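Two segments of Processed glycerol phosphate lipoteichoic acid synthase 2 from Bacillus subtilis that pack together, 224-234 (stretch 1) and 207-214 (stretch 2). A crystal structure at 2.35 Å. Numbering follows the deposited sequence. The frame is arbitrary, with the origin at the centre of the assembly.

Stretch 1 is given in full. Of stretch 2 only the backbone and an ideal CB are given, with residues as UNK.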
# COMPACT_ATOMS: atom_id res chain seq x y z
N TYR A 224 -0.95 -19.57 7.20
CA TYR A 224 -0.56 -18.19 7.01
C TYR A 224 0.95 -18.01 7.24
O TYR A 224 1.62 -17.36 6.46
CB TYR A 224 -1.34 -17.32 7.98
CG TYR A 224 -1.17 -15.85 7.75
CD1 TYR A 224 -1.67 -15.23 6.58
CD2 TYR A 224 -0.51 -15.06 8.68
CE1 TYR A 224 -1.51 -13.86 6.38
CE2 TYR A 224 -0.35 -13.69 8.49
CZ TYR A 224 -0.85 -13.09 7.35
OH TYR A 224 -0.70 -11.73 7.22
N PHE A 225 1.45 -18.57 8.34
CA PHE A 225 2.81 -18.32 8.79
C PHE A 225 3.84 -18.89 7.84
O PHE A 225 4.90 -18.30 7.72
CB PHE A 225 3.07 -18.88 10.19
CG PHE A 225 2.16 -18.33 11.22
CD1 PHE A 225 2.36 -17.04 11.73
CD2 PHE A 225 1.08 -19.08 11.69
CE1 PHE A 225 1.49 -16.48 12.70
CE2 PHE A 225 0.20 -18.53 12.65
CZ PHE A 225 0.41 -17.23 13.14
N GLN A 226 3.52 -20.02 7.20
CA GLN A 226 4.35 -20.63 6.17
C GLN A 226 4.45 -19.81 4.90
O GLN A 226 5.55 -19.63 4.38
CB GLN A 226 3.83 -22.02 5.81
CG GLN A 226 3.89 -22.99 6.94
CD GLN A 226 3.90 -24.42 6.46
OE1 GLN A 226 3.59 -24.70 5.30
NE2 GLN A 226 4.28 -25.34 7.34
N SER A 227 3.33 -19.32 4.37
CA SER A 227 3.42 -18.52 3.15
C SER A 227 3.97 -17.13 3.43
O SER A 227 4.61 -16.53 2.57
CB SER A 227 2.11 -18.47 2.34
OG SER A 227 1.01 -18.41 3.21
N ALA A 228 3.76 -16.63 4.65
CA ALA A 228 4.40 -15.37 5.04
C ALA A 228 5.94 -15.54 5.07
O ALA A 228 6.67 -14.66 4.62
CB ALA A 228 3.89 -14.89 6.40
N HIS A 229 6.41 -16.66 5.58
CA HIS A 229 7.84 -16.95 5.67
C HIS A 229 8.39 -17.03 4.25
O HIS A 229 9.42 -16.46 3.98
CB HIS A 229 8.08 -18.26 6.47
CG HIS A 229 9.53 -18.61 6.68
ND1 HIS A 229 10.34 -17.96 7.59
CD2 HIS A 229 10.31 -19.57 6.13
CE1 HIS A 229 11.54 -18.51 7.59
NE2 HIS A 229 11.55 -19.49 6.71
N TYR A 230 7.66 -17.68 3.34
CA TYR A 230 8.04 -17.74 1.94
C TYR A 230 8.15 -16.32 1.29
O TYR A 230 9.14 -16.01 0.57
CB TYR A 230 7.10 -18.68 1.16
CG TYR A 230 7.42 -18.77 -0.33
CD1 TYR A 230 8.34 -19.71 -0.81
CD2 TYR A 230 6.84 -17.89 -1.23
CE1 TYR A 230 8.64 -19.78 -2.16
CE2 TYR A 230 7.12 -17.94 -2.57
CZ TYR A 230 8.04 -18.88 -3.03
OH TYR A 230 8.33 -18.93 -4.34
N LEU A 231 7.14 -15.49 1.52
CA LEU A 231 7.14 -14.08 1.09
C LEU A 231 8.42 -13.37 1.59
O LEU A 231 9.09 -12.68 0.83
CB LEU A 231 5.89 -13.34 1.62
CG LEU A 231 5.70 -11.87 1.19
CD1 LEU A 231 6.00 -11.63 -0.31
CD2 LEU A 231 4.30 -11.34 1.48
N ASP A 232 8.74 -13.57 2.85
CA ASP A 232 9.92 -12.96 3.44
C ASP A 232 11.24 -13.37 2.76
O ASP A 232 12.09 -12.54 2.52
CB ASP A 232 9.97 -13.28 4.92
CG ASP A 232 11.06 -12.52 5.64
OD1 ASP A 232 10.82 -11.31 5.87
OD2 ASP A 232 12.12 -13.14 5.99
N GLN A 233 11.40 -14.64 2.44
CA GLN A 233 12.55 -15.10 1.65
C GLN A 233 12.62 -14.47 0.26
O GLN A 233 13.70 -14.16 -0.22
CB GLN A 233 12.59 -16.62 1.58
CG GLN A 233 12.73 -17.26 2.97
CD GLN A 233 12.71 -18.79 2.97
OE1 GLN A 233 12.04 -19.42 2.15
NE2 GLN A 233 13.44 -19.39 3.91
N SER A 234 11.47 -14.29 -0.37
CA SER A 234 11.36 -13.67 -1.69
C SER A 234 11.82 -12.23 -1.66
O SER A 234 12.45 -11.78 -2.59
CB SER A 234 9.90 -13.68 -2.18
OG SER A 234 9.34 -14.98 -2.22
N UNK A 207 8.33 -28.86 -1.29
CA UNK A 207 9.06 -28.18 -0.25
C UNK A 207 9.51 -26.86 -0.84
O UNK A 207 10.67 -26.71 -1.22
CB UNK A 207 10.24 -29.01 0.26
N UNK A 208 8.59 -25.92 -0.94
CA UNK A 208 8.94 -24.55 -1.31
C UNK A 208 9.36 -23.69 -0.13
O UNK A 208 10.01 -22.66 -0.30
CB UNK A 208 7.75 -23.89 -2.02
N UNK A 209 8.99 -24.12 1.07
CA UNK A 209 9.55 -23.52 2.28
C UNK A 209 9.63 -24.58 3.39
O UNK A 209 8.99 -25.64 3.30
CB UNK A 209 8.71 -22.33 2.73
N UNK A 210 10.47 -24.32 4.38
CA UNK A 210 10.74 -25.31 5.44
C UNK A 210 10.09 -24.97 6.78
O UNK A 210 10.25 -25.70 7.78
CB UNK A 210 12.25 -25.45 5.64
N UNK A 211 9.36 -23.87 6.82
CA UNK A 211 8.83 -23.35 8.07
C UNK A 211 7.73 -24.24 8.66
O UNK A 211 6.91 -24.76 7.93
CB UNK A 211 8.29 -21.94 7.85
N UNK A 212 7.69 -24.39 10.00
CA UNK A 212 6.56 -25.09 10.60
C UNK A 212 5.23 -24.32 10.47
O UNK A 212 5.22 -23.09 10.29
CB UNK A 212 6.86 -25.36 12.08
N UNK A 213 4.12 -25.04 10.53
CA UNK A 213 2.82 -24.37 10.56
C UNK A 213 2.56 -24.12 12.03
O UNK A 213 3.03 -24.88 12.87
CB UNK A 213 1.71 -25.19 9.90
N UNK A 214 1.86 -23.04 12.36
CA UNK A 214 1.49 -22.80 13.75
C UNK A 214 0.50 -23.86 14.19
O UNK A 214 0.03 -24.64 13.37
CB UNK A 214 0.90 -21.40 13.93

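Stretch 2 has no regular secondary structure and runs along one side of the helix 224-234, passing Tyr230 first and Phe225 last. At position 207 the ideal CB finds nothing of the helix within 5.5 Å, so the contact leaves almost any residue possible; the peptide bond before it is cis. The deposited residue is Gly207.

Position 208 directs CA-to-CB toward the helix, with the ideal CB 4.2 Å from Tyr230 CE1. An aliphatic chain could lie along the tyrosine ring, and a polar one could pass beside it. It is Asp208, whose backbone makes the nearer approach: its O lies 3.4 Å from Tyr230 CD1, at the edge of the ring.

Position 209 is extended (phi/psi -149/160) and also points toward the helix, its ideal CB 4.3 Å from Tyr230 CB and 4.5 Å from both Gln233 OE1 and Gln226 O. The space is shallow and mixed in character, so a small or beta-branched residue such as Ser, Thr or Val would suit. Thr209 suits the site: OG1 is 2.9 Å from Gln233 OE1, and the methyl CG2 lies against the backbone, 3.6 Å from Gln226 O.

At position 210 CA-to-CB points sideways and the ideal CB touches nothing, so many residues would fit, although a polar chain could bend back toward the imidazole of His229. Asp210, with chi1 in p, does so. Its OD1 accepts a hydrogen bond from a water at 2.7 Å, and the same water is hydrogen-bonded to His229 NE2 at 2.6 Å, bridging a direct OD1 to NE2 gap of 4.1 Å.

Position 211 sits opposite Gln226, CA to CA 5.6 Å, with its ideal CB 3.6 Å from His229 CD2. A flat ring could use the imidazole face, and a large aliphatic chain could also fill the space. Phe211 takes chi1 t and forms an offset stack with His229, ring centroids 4.2 Å apart and planes at 28°. His229 CB lies over the phenyl face, and Phe225 CB adds an apolar contact 4.4 Å from Phe211 CE2.

Position 212 points away, and phi near -67° admits proline among many others; Pro212 is deposited. At position 213, pointing sideways, the ideal CB is 3.6 Å from Gln226 NE2, an ordinary contact that does not rule out a longer chain; Ala213 makes this contact with its methyl.

Position 214 points toward the helix, where an ideal CB would come within 3.2 Å of Phe225 CE2. Glycine is favoured by this tight fit, and Gly214 brings its backbone N to 4.1 Å from Phe225 CD2.

Stretch 2, residues 207-214: GDTDFPAG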
# COMPACT_ATOMS: atom_id res chain seq x y z
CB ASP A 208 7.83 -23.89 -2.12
CG ASP A 208 8.04 -24.05 -3.61
OD1 ASP A 208 9.10 -24.58 -4.04
OD2 ASP A 208 7.13 -23.64 -4.36
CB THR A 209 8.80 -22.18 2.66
OG1 THR A 209 9.75 -21.09 2.69
CG2 THR A 209 7.98 -22.27 3.98
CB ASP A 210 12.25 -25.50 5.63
CG ASP A 210 12.99 -24.18 5.82
OD1 ASP A 210 12.63 -23.16 5.17
OD2 ASP A 210 13.95 -24.17 6.63
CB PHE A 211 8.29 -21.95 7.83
CG PHE A 211 8.35 -21.07 9.04
CD1 PHE A 211 9.56 -20.55 9.47
CD2 PHE A 211 7.19 -20.77 9.76
CE1 PHE A 211 9.63 -19.75 10.59
CE2 PHE A 211 7.23 -19.96 10.89
CZ PHE A 211 8.45 -19.46 11.32
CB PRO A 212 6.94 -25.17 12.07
CG PRO A 212 7.80 -24.00 12.28
CD PRO A 212 8.63 -23.90 11.02
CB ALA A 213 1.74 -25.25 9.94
O HOH W 1 13.55 -21.19 6.80
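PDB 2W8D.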